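Local coordinates for protein epoxide hydrolase (Aspergillus niger, PDB 3G02) that probably hydrolyses epoxides to vicinal diols, in a form made more enantioselective by directed evolution of an alpha/beta-hydrolase-fold enzyme, at residues 13-18 with 179-184; 73-78 with 299-304; 239-244 with 350-355. The protein carries 9 engineered substitutions. One frame throughout, in Å; residues are numbered along the deposited sequence.

Contact 1: 13-18 with 179-184; sequences ASISPN and KDLGFG
A Schellman motif closes helix 167-180, and the loop that precedes helix 26-38 lies against it on the surface of the alpha/beta-hydrolase fold. The side chains of I15 and D180 cross at about a right angle. I15 holds CG1 in the crowded position between backbone N and carbonyl carbon (chi1 56°), which brings CG1 to 3.4 Å from D180 O, the closest approach of this side chain, and lays CG2 3.6 Å from D180 CB. D180 OD1 turns to Q176 NE2 on its own helix. From the end of I15, CD1 reaches obliquely to L181 CD2 at 3.9 Å; F9 touches both side chains. S14 takes the same crowded chi1, folding OG back toward the helix end. There OG is 2.7 Å from each of two waters, one of which donates to K179 O and the other, weakly, to D180 OD1. The carbonyl of D180 is the polar focus: S14 N donates to D180 O over 2.9 Å, and I15 N adds a weak, longer bond to the same oxygen. G182, with positive phi (102°), sends its N back to K179 O at 3.0 Å. The absence of a side chain at G182 lets the A13 backbone come close, and A13 CB settles 3.4 Å from L181 O. The S14 N-H approaches D180 O from above the carbonyl plane, 25° out of it, so the main bond across the contact is not aimed at a lone pair.

Contact 2: 73-78 with 299-304; sequences FDWRPF and VSLYWL
The indole of W75 lies at the centre of this contact, with the tip of L304 over one face. The two side chains reach toward each other end to end, and L304 CD1 stands 3.7 Å from the centroid of the W75 six-membered ring, only 5° off the ring normal, a CH-pi contact. The far end of the same ring rests on the preceding turn of the helix: W75 CH2 meets L301 CD1 at 4.1 Å, and W75 CZ3 approaches S300 CB obliquely at 3.9 Å. F73 and F78 add to the contact beside W75. F73 CE2 comes 3.5 Å from S300 OG, whereas F78 presents its edge to L301 CB. In F73, W75 and F78 alike the aromatic ring is anti to the backbone N, which extends all three toward helix 292-304. No hydrogen bond joins the two segments; the buried S300 OG is satisfied by L296 O and W69 NE1, and W69 also packs edge-to-face with F73. A second shell fixes the indole. E79, one turn further along helix 75-82, accepts from W75 NE1 and forms a salt bridge with R76 NH1, which lies in plane at the edge of the W75 ring. D74 is the N-cap of this helix, its OD1 accepting from R76 N at 3.1 Å from above the carboxylate plane. R76 NH2 is bridged in turn to D26, at the start of helix 26-38. Helix 292-304 is thus lined by the start of helix 75-82, while its V299, Y302 and W303 pack on helix 271-284; W303 also meets helix 26-38 and K40 of the second subunit.

Contact 3: 239-244 with 350-355; sequences IARMEK and LVPVPR. Engineered in segment 350-355: V351 (natural residue Cys).
V351 O is gripped by one short bond within its own segment: V353 N donates to it over 2.8 Å and closes an inverse gamma turn centred on P352. No hydrogen bond crosses to helix 233-248, so the two segments meet mainly through hydrocarbon and sulfur. M242 does most of the touching. Its CG stands anti to the backbone N (chi1 167°), so that the chain runs along the turn: M242 CB lies 3.8 Å from P352 CD, M242 CG is 3.7 Å from V351 CG1, and M242 SD reaches V353 CG1 at 3.6 Å. The chain then bends at chi3 (78°) and carries its methyl end away; two conformers of this methionine exist, of which this is one. V351, an engineered residue in place of the natural cysteine, also packs on F216, F245 and M246. I239 crosses P354 at about a right angle, placing I239 CD1 3.7 Å from P354 CD; P354 is the N-cap residue of helix 355-358, whose W357 touches I239 as well. R241, bent at chi3, brings NH2 to 3.7 Å from P352 CG, again crossing at about a right angle, while a weak hydrogen bond ties R241 NH2 to P347 O. At the head of the segment L350 O lies 3.7 Å from M242 CA; the L350 CB bond is directed away from segment 239-244, and its side chain touches F245 and the predicted active-site residue H375, about 3 Å off between nearest side-chain atoms. This loop follows strand 340-345, and in alpha/beta hydrolases the loop at this point generally carries the acid of the catalytic triad, consistent with its place beside H375 and the predicted nucleophile D193.

How the contacts relate
Contact 1 is a surface contact, whereas contacts 2 and 3 are buried. None shares an element with another: the first joins the N-terminal loop to the end of helix 167-180, the second two helices, the third a helix and a loop beside the predicted active site. Chemistry follows place. At the surface, backbone hydrogen bonds converge on one carbonyl and waters bridge a serine hydroxyl to the helix end; in contact 2 aromatic rings meet aliphatic tips, and in contact 3 a methionine and an isoleucine lie against prolines and valines, both without a cross-bond. Contacts 2 and 3 lie on opposite sides of the chain centre, about 33 Å between centres, and contacts 1 and 3 are likewise opposed.

Contact 1: 13-18 with 179-184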
loop_
_atom_site.group_PDB
_atom_site.type_symbol
_atom_site.label_atom_id
_atom_site.label_comp_id
_atom_site.label_asym_id
_atom_site.label_seq_id
_atom_site.Cartn_x
_atom_site.Cartn_y
_atom_site.Cartn_z
ATOM N N ALA A 13 -3.079 -43.792 2.171
ATOM C CA ALA A 13 -3.045 -42.656 3.095
ATOM C C ALA A 13 -2.684 -43.106 4.507
ATOM O O ALA A 13 -3.213 -44.106 5.006
ATOM C CB ALA A 13 -4.381 -41.919 3.099
ATOM N N SER A 14 -1.778 -42.367 5.139
ATOM C CA SER A 14 -1.363 -42.666 6.504
ATOM C C SER A 14 -2.213 -41.928 7.530
ATOM O O SER A 14 -2.426 -42.432 8.632
ATOM C CB SER A 14 0.125 -42.358 6.704
ATOM O OG SER A 14 0.441 -41.025 6.344
ATOM N N ILE A 15 -2.707 -40.743 7.161
ATOM C CA ILE A 15 -3.506 -39.914 8.069
ATOM C C ILE A 15 -4.991 -40.278 8.094
ATOM O O ILE A 15 -5.504 -40.930 7.179
ATOM C CB ILE A 15 -3.353 -38.397 7.766
ATOM C CG1 ILE A 15 -3.700 -38.092 6.302
ATOM C CG2 ILE A 15 -1.948 -37.926 8.125
ATOM C CD1 ILE A 15 -4.074 -36.638 6.036
ATOM N N SER A 16 -5.666 -39.841 9.155
ATOM C CA SER A 16 -7.089 -40.084 9.352
ATOM C C SER A 16 -7.917 -38.979 8.704
ATOM O O SER A 16 -7.547 -37.804 8.792
ATOM C CB SER A 16 -7.397 -40.146 10.849
ATOM O OG SER A 16 -8.746 -40.505 11.075
ATOM N N PRO A 17 -9.038 -39.342 8.047
ATOM C CA PRO A 17 -9.926 -38.305 7.524
ATOM C C PRO A 17 -10.633 -37.546 8.645
ATOM O O PRO A 17 -11.311 -38.149 9.483
ATOM C CB PRO A 17 -10.933 -39.091 6.674
ATOM C CG PRO A 17 -10.936 -40.465 7.263
ATOM C CD PRO A 17 -9.532 -40.701 7.747
ATOM N N ASN A 18 -10.447 -36.229 8.666
ATOM C CA ASN A 18 -11.167 -35.355 9.582
ATOM C C ASN A 18 -12.033 -34.404 8.764
ATOM O O ASN A 18 -11.578 -33.322 8.393
ATOM C CB ASN A 18 -10.195 -34.568 10.468
ATOM C CG ASN A 18 -9.381 -35.464 11.383
ATOM O OD1 ASN A 18 -9.907 -36.044 12.332
ATOM N ND2 ASN A 18 -8.089 -35.571 11.107
ATOM N N LYS A 179 2.143 -36.627 0.748
ATOM C CA LYS A 179 2.680 -37.869 1.315
ATOM C C LYS A 179 1.719 -38.486 2.331
ATOM O O LYS A 179 1.469 -39.700 2.312
ATOM C CB LYS A 179 4.057 -37.628 1.937
ATOM C CG LYS A 179 5.154 -37.467 0.910
ATOM C CD LYS A 179 6.463 -37.013 1.531
ATOM C CE LYS A 179 7.577 -37.028 0.497
ATOM N NZ LYS A 179 8.788 -36.280 0.950
ATOM N N ASP A 180 1.170 -37.647 3.206
ATOM C CA ASP A 180 0.189 -38.073 4.205
ATOM C C ASP A 180 -1.050 -38.714 3.585
ATOM O O ASP A 180 -1.629 -39.640 4.158
ATOM C CB ASP A 180 -0.235 -36.891 5.078
ATOM C CG ASP A 180 0.829 -36.486 6.079
ATOM O OD1 ASP A 180 1.903 -37.123 6.123
ATOM O OD2 ASP A 180 0.588 -35.509 6.816
ATOM N N LEU A 181 -1.451 -38.208 2.420
ATOM C CA LEU A 181 -2.626 -38.719 1.717
ATOM C C LEU A 181 -2.310 -39.964 0.893
ATOM O O LEU A 181 -3.201 -40.526 0.249
ATOM C CB LEU A 181 -3.249 -37.627 0.837
ATOM C CG LEU A 181 -3.938 -36.477 1.574
ATOM C CD1 LEU A 181 -4.295 -35.366 0.596
ATOM C CD2 LEU A 181 -5.175 -36.957 2.320
ATOM N N GLY A 182 -1.043 -40.378 0.917
ATOM C CA GLY A 182 -0.598 -41.629 0.294
ATOM C C GLY A 182 0.102 -41.490 -1.042
ATOM O O GLY A 182 0.225 -42.468 -1.791
ATOM N N PHE A 183 0.580 -40.287 -1.350
ATOM C CA PHE A 183 1.130 -40.019 -2.675
ATOM C C PHE A 183 2.655 -39.867 -2.714
ATOM O O PHE A 183 3.201 -39.234 -3.617
ATOM C CB PHE A 183 0.437 -38.804 -3.308
ATOM C CG PHE A 183 -1.067 -38.849 -3.237
ATOM C CD1 PHE A 183 -1.773 -40.008 -3.574
ATOM C CD2 PHE A 183 -1.783 -37.718 -2.855
ATOM C CE1 PHE A 183 -3.166 -40.037 -3.516
ATOM C CE2 PHE A 183 -3.176 -37.736 -2.793
ATOM C CZ PHE A 183 -3.871 -38.895 -3.125
ATOM N N GLY A 184 3.334 -40.480 -1.744
ATOM C CA GLY A 184 4.796 -40.490 -1.696
ATOM C C GLY A 184 5.465 -41.049 -2.943
ATOM O O GLY A 184 6.580 -40.652 -3.282
HETATM O O HOH W 1 1.655 -39.666 8.269
HETATM O O HOH W 2 2.184 -41.400 4.266
#

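Contact 2: 73-78 with 299-304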
loop_
_atom_site.group_PDB
_atom_site.type_symbol
_atom_site.label_atom_id
_atom_site.label_comp_id
_atom_site.label_asym_id
_atom_site.label_seq_id
_atom_site.Cartn_x
_atom_site.Cartn_y
_atom_site.Cartn_z
ATOM N N PHE A 73 -26.408 -9.310 0.107
ATOM C CA PHE A 73 -25.510 -10.440 0.342
ATOM C C PHE A 73 -25.955 -11.386 1.456
ATOM O O PHE A 73 -26.306 -10.952 2.553
ATOM C CB PHE A 73 -24.081 -9.948 0.606
ATOM C CG PHE A 73 -23.078 -11.061 0.764
ATOM C CD1 PHE A 73 -22.609 -11.755 -0.348
ATOM C CD2 PHE A 73 -22.610 -11.417 2.022
ATOM C CE1 PHE A 73 -21.681 -12.790 -0.207
ATOM C CE2 PHE A 73 -21.684 -12.450 2.174
ATOM C CZ PHE A 73 -21.220 -13.138 1.054
ATOM N N ASP A 74 -25.915 -12.683 1.160
ATOM C CA ASP A 74 -26.186 -13.718 2.151
ATOM C C ASP A 74 -25.060 -14.751 2.113
ATOM O O ASP A 74 -24.825 -15.403 1.094
ATOM C CB ASP A 74 -27.555 -14.368 1.895
ATOM C CG ASP A 74 -27.964 -15.370 2.982
ATOM O OD1 ASP A 74 -27.249 -15.534 4.000
ATOM O OD2 ASP A 74 -29.027 -16.004 2.801
ATOM N N TRP A 75 -24.366 -14.886 3.238
ATOM C CA TRP A 75 -23.267 -15.835 3.371
ATOM C C TRP A 75 -23.707 -17.298 3.235
ATOM O O TRP A 75 -22.970 -18.122 2.690
ATOM C CB TRP A 75 -22.563 -15.620 4.716
ATOM C CG TRP A 75 -21.506 -16.633 5.015
ATOM C CD1 TRP A 75 -21.615 -17.702 5.858
ATOM C CD2 TRP A 75 -20.184 -16.690 4.461
ATOM N NE1 TRP A 75 -20.444 -18.416 5.870
ATOM C CE2 TRP A 75 -19.545 -17.817 5.025
ATOM C CE3 TRP A 75 -19.474 -15.892 3.551
ATOM C CZ2 TRP A 75 -18.229 -18.170 4.706
ATOM C CZ3 TRP A 75 -18.168 -16.242 3.237
ATOM C CH2 TRP A 75 -17.559 -17.375 3.811
ATOM N N ARG A 76 -24.902 -17.615 3.733
ATOM C CA ARG A 76 -25.322 -19.018 3.867
ATOM C C ARG A 76 -25.361 -19.852 2.573
ATOM O O ARG A 76 -24.856 -20.976 2.572
ATOM C CB ARG A 76 -26.641 -19.140 4.647
ATOM C CG ARG A 76 -26.571 -18.675 6.098
ATOM C CD ARG A 76 -25.605 -19.506 6.937
ATOM N NE ARG A 76 -25.557 -19.021 8.314
ATOM C CZ ARG A 76 -24.503 -19.124 9.120
ATOM N NH1 ARG A 76 -23.378 -19.686 8.696
ATOM N NH2 ARG A 76 -24.569 -18.645 10.355
ATOM N N PRO A 77 -25.955 -19.326 1.477
ATOM C CA PRO A 77 -25.882 -20.073 0.212
ATOM C C PRO A 77 -24.454 -20.338 -0.278
ATOM O O PRO A 77 -24.169 -21.421 -0.799
ATOM C CB PRO A 77 -26.624 -19.164 -0.774
ATOM C CG PRO A 77 -27.559 -18.379 0.079
ATOM C CD PRO A 77 -26.756 -18.098 1.321
ATOM N N PHE A 78 -23.566 -19.360 -0.113
ATOM C CA PHE A 78 -22.160 -19.549 -0.455
ATOM C C PHE A 78 -21.515 -20.610 0.433
ATOM O O PHE A 78 -20.799 -21.483 -0.058
ATOM C CB PHE A 78 -21.406 -18.221 -0.360
ATOM C CG PHE A 78 -19.923 -18.334 -0.604
ATOM C CD1 PHE A 78 -19.423 -18.835 -1.804
ATOM C CD2 PHE A 78 -19.025 -17.912 0.368
ATOM C CE1 PHE A 78 -18.045 -18.926 -2.022
ATOM C CE2 PHE A 78 -17.650 -17.997 0.161
ATOM C CZ PHE A 78 -17.161 -18.504 -1.036
ATOM N N VAL A 299 -14.156 -11.815 -0.620
ATOM C CA VAL A 299 -13.751 -10.856 0.403
ATOM C C VAL A 299 -14.309 -11.245 1.778
ATOM O O VAL A 299 -13.589 -11.191 2.777
ATOM C CB VAL A 299 -14.122 -9.402 0.010
ATOM C CG1 VAL A 299 -13.868 -8.436 1.154
ATOM C CG2 VAL A 299 -13.322 -8.962 -1.220
ATOM N N SER A 300 -15.577 -11.654 1.823
ATOM C CA SER A 300 -16.182 -12.111 3.078
ATOM C C SER A 300 -15.450 -13.326 3.633
ATOM O O SER A 300 -15.208 -13.408 4.833
ATOM C CB SER A 300 -17.666 -12.433 2.891
ATOM O OG SER A 300 -18.385 -11.271 2.513
ATOM N N LEU A 301 -15.083 -14.257 2.752
ATOM C CA LEU A 301 -14.311 -15.434 3.138
ATOM C C LEU A 301 -12.985 -15.037 3.787
ATOM O O LEU A 301 -12.632 -15.551 4.847
ATOM C CB LEU A 301 -14.076 -16.331 1.920
ATOM C CG LEU A 301 -13.164 -17.551 2.078
ATOM C CD1 LEU A 301 -13.704 -18.545 3.111
ATOM C CD2 LEU A 301 -12.959 -18.213 0.722
ATOM N N TYR A 302 -12.266 -14.113 3.151
ATOM C CA TYR A 302 -11.028 -13.587 3.733
ATOM C C TYR A 302 -11.271 -12.901 5.076
ATOM O O TYR A 302 -10.506 -13.094 6.030
ATOM C CB TYR A 302 -10.358 -12.605 2.769
ATOM C CG TYR A 302 -9.272 -13.208 1.911
ATOM C CD1 TYR A 302 -9.496 -14.374 1.173
ATOM C CD2 TYR A 302 -8.019 -12.601 1.816
ATOM C CE1 TYR A 302 -8.497 -14.925 0.378
ATOM C CE2 TYR A 302 -7.019 -13.139 1.020
ATOM C CZ TYR A 302 -7.264 -14.300 0.302
ATOM O OH TYR A 302 -6.269 -14.826 -0.480
ATOM N N TRP A 303 -12.337 -12.106 5.151
ATOM C CA TRP A 303 -12.645 -11.360 6.372
ATOM C C TRP A 303 -12.912 -12.295 7.547
ATOM O O TRP A 303 -12.323 -12.147 8.628
ATOM C CB TRP A 303 -13.855 -10.445 6.166
ATOM C CG TRP A 303 -14.254 -9.748 7.436
ATOM C CD1 TRP A 303 -15.243 -10.125 8.304
ATOM C CD2 TRP A 303 -13.656 -8.573 7.997
ATOM N NE1 TRP A 303 -15.301 -9.254 9.365
ATOM C CE2 TRP A 303 -14.340 -8.290 9.203
ATOM C CE3 TRP A 303 -12.606 -7.731 7.599
ATOM C CZ2 TRP A 303 -14.014 -7.196 10.010
ATOM C CZ3 TRP A 303 -12.279 -6.644 8.407
ATOM C CH2 TRP A 303 -12.983 -6.387 9.597
ATOM N N LEU A 304 -13.785 -13.266 7.307
ATOM C CA LEU A 304 -14.262 -14.167 8.355
ATOM C C LEU A 304 -13.212 -15.159 8.849
ATOM O O LEU A 304 -13.392 -15.786 9.892
ATOM C CB LEU A 304 -15.523 -14.899 7.884
ATOM C CG LEU A 304 -16.743 -14.009 7.621
ATOM C CD1 LEU A 304 -17.787 -14.738 6.785
ATOM C CD2 LEU A 304 -17.346 -13.521 8.942
#

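Contact 3: 239-244 with 350-355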
loop_
_atom_site.group_PDB
_atom_site.type_symbol
_atom_site.label_atom_id
_atom_site.label_comp_id
_atom_site.label_asym_id
_atom_site.label_seq_id
_atom_site.Cartn_x
_atom_site.Cartn_y
_atom_site.Cartn_z
ATOM N N ILE A 239 4.843 -8.261 -23.046
ATOM C CA ILE A 239 5.929 -7.677 -22.261
ATOM C C ILE A 239 5.583 -6.252 -21.816
ATOM O O ILE A 239 5.880 -5.865 -20.687
ATOM C CB ILE A 239 7.286 -7.716 -23.029
ATOM C CG1 ILE A 239 7.685 -9.165 -23.353
ATOM C CG2 ILE A 239 8.391 -6.990 -22.251
ATOM C CD1 ILE A 239 7.725 -10.105 -22.165
ATOM N N ALA A 240 4.946 -5.486 -22.698
ATOM C CA ALA A 240 4.489 -4.133 -22.369
ATOM C C ALA A 240 3.495 -4.147 -21.207
ATOM O O ALA A 240 3.593 -3.323 -20.296
ATOM C CB ALA A 240 3.871 -3.464 -23.591
ATOM N N ARG A 241 2.551 -5.086 -21.240
ATOM C CA ARG A 241 1.590 -5.239 -20.139
ATOM C C ARG A 241 2.305 -5.642 -18.848
ATOM O O ARG A 241 1.973 -5.143 -17.765
ATOM C CB ARG A 241 0.477 -6.228 -20.503
ATOM C CG ARG A 241 -0.373 -5.772 -21.693
ATOM C CD ARG A 241 -1.657 -6.584 -21.851
ATOM N NE ARG A 241 -1.406 -8.009 -22.072
ATOM C CZ ARG A 241 -1.130 -8.556 -23.256
ATOM N NH1 ARG A 241 -1.066 -7.802 -24.347
ATOM N NH2 ARG A 241 -0.916 -9.864 -23.350
ATOM N N MET A 242 3.227 -6.600 -18.955
ATOM C CA MET A 242 3.980 -7.098 -17.800
ATOM C C MET A 242 4.721 -5.949 -17.118
ATOM O O MET A 242 4.716 -5.810 -15.893
ATOM C CB MET A 242 4.978 -8.163 -18.251
ATOM C CG MET A 242 6.020 -8.526 -17.207
ATOM S SD MET A 242 7.439 -9.335 -17.949
ATOM C CE MET A 242 8.311 -7.933 -18.637
ATOM N N GLU A 243 5.359 -5.116 -17.945
ATOM C CA GLU A 243 6.125 -3.953 -17.483
ATOM C C GLU A 243 5.246 -2.914 -16.783
ATOM O O GLU A 243 5.621 -2.405 -15.723
ATOM C CB GLU A 243 6.893 -3.307 -18.643
ATOM C CG GLU A 243 8.133 -4.076 -19.091
ATOM C CD GLU A 243 8.761 -3.518 -20.366
ATOM O OE1 GLU A 243 8.213 -2.560 -20.953
ATOM O OE2 GLU A 243 9.808 -4.052 -20.787
ATOM N N LYS A 244 4.091 -2.606 -17.378
ATOM C CA LYS A 244 3.093 -1.736 -16.744
ATOM C C LYS A 244 2.642 -2.305 -15.399
ATOM O O LYS A 244 2.513 -1.563 -14.416
ATOM C CB LYS A 244 1.882 -1.498 -17.652
ATOM C CG LYS A 244 0.806 -0.639 -16.989
ATOM C CD LYS A 244 -0.314 -0.270 -17.926
ATOM C CE LYS A 244 -1.298 0.664 -17.232
ATOM N NZ LYS A 244 -2.400 1.063 -18.145
ATOM N N LEU A 350 -1.227 -11.204 -15.421
ATOM C CA LEU A 350 -0.506 -10.033 -14.912
ATOM C C LEU A 350 0.824 -9.785 -15.606
ATOM O O LEU A 350 1.168 -8.644 -15.912
ATOM C CB LEU A 350 -0.272 -10.163 -13.401
ATOM C CG LEU A 350 -1.499 -10.521 -12.558
ATOM C CD1 LEU A 350 -1.121 -10.647 -11.093
ATOM C CD2 LEU A 350 -2.587 -9.477 -12.752
ATOM N N VAL A 351 1.566 -10.859 -15.848
ATOM C CA VAL A 351 2.933 -10.751 -16.340
ATOM C C VAL A 351 3.126 -11.766 -17.472
ATOM O O VAL A 351 3.814 -12.777 -17.305
ATOM C CB VAL A 351 3.957 -10.918 -15.187
ATOM C CG1 VAL A 351 3.972 -9.667 -14.314
ATOM C CG2 VAL A 351 3.634 -12.139 -14.326
ATOM N N PRO A 352 2.490 -11.499 -18.629
ATOM C CA PRO A 352 2.379 -12.502 -19.689
ATOM C C PRO A 352 3.655 -12.678 -20.511
ATOM O O PRO A 352 3.724 -12.263 -21.674
ATOM C CB PRO A 352 1.201 -11.999 -20.534
ATOM C CG PRO A 352 1.118 -10.536 -20.275
ATOM C CD PRO A 352 1.833 -10.228 -18.990
ATOM N N VAL A 353 4.648 -13.308 -19.886
ATOM C CA VAL A 353 5.917 -13.641 -20.530
ATOM C C VAL A 353 5.692 -14.727 -21.588
ATOM O O VAL A 353 4.814 -15.577 -21.422
ATOM C CB VAL A 353 7.002 -14.078 -19.498
ATOM C CG1 VAL A 353 7.432 -12.895 -18.648
ATOM C CG2 VAL A 353 6.516 -15.222 -18.615
ATOM N N PRO A 354 6.466 -14.683 -22.691
ATOM C CA PRO A 354 6.235 -15.585 -23.818
ATOM C C PRO A 354 6.801 -16.991 -23.612
ATOM O O PRO A 354 7.617 -17.211 -22.713
ATOM C CB PRO A 354 6.977 -14.889 -24.959
ATOM C CG PRO A 354 8.116 -14.221 -24.292
ATOM C CD PRO A 354 7.597 -13.770 -22.947
ATOM N N ARG A 355 6.376 -17.918 -24.469
ATOM C CA ARG A 355 6.846 -19.301 -24.452
ATOM C C ARG A 355 8.376 -19.424 -24.431
ATOM O O ARG A 355 8.922 -20.193 -23.642
ATOM C CB ARG A 355 6.269 -20.074 -25.646
ATOM C CG ARG A 355 6.702 -21.531 -25.702
ATOM C CD ARG A 355 6.060 -22.284 -26.854
ATOM N NE ARG A 355 6.476 -23.685 -26.851
ATOM C CZ ARG A 355 5.825 -24.673 -27.459
ATOM N NH1 ARG A 355 4.705 -24.433 -28.131
ATOM N NH2 ARG A 355 6.295 -25.913 -27.389
#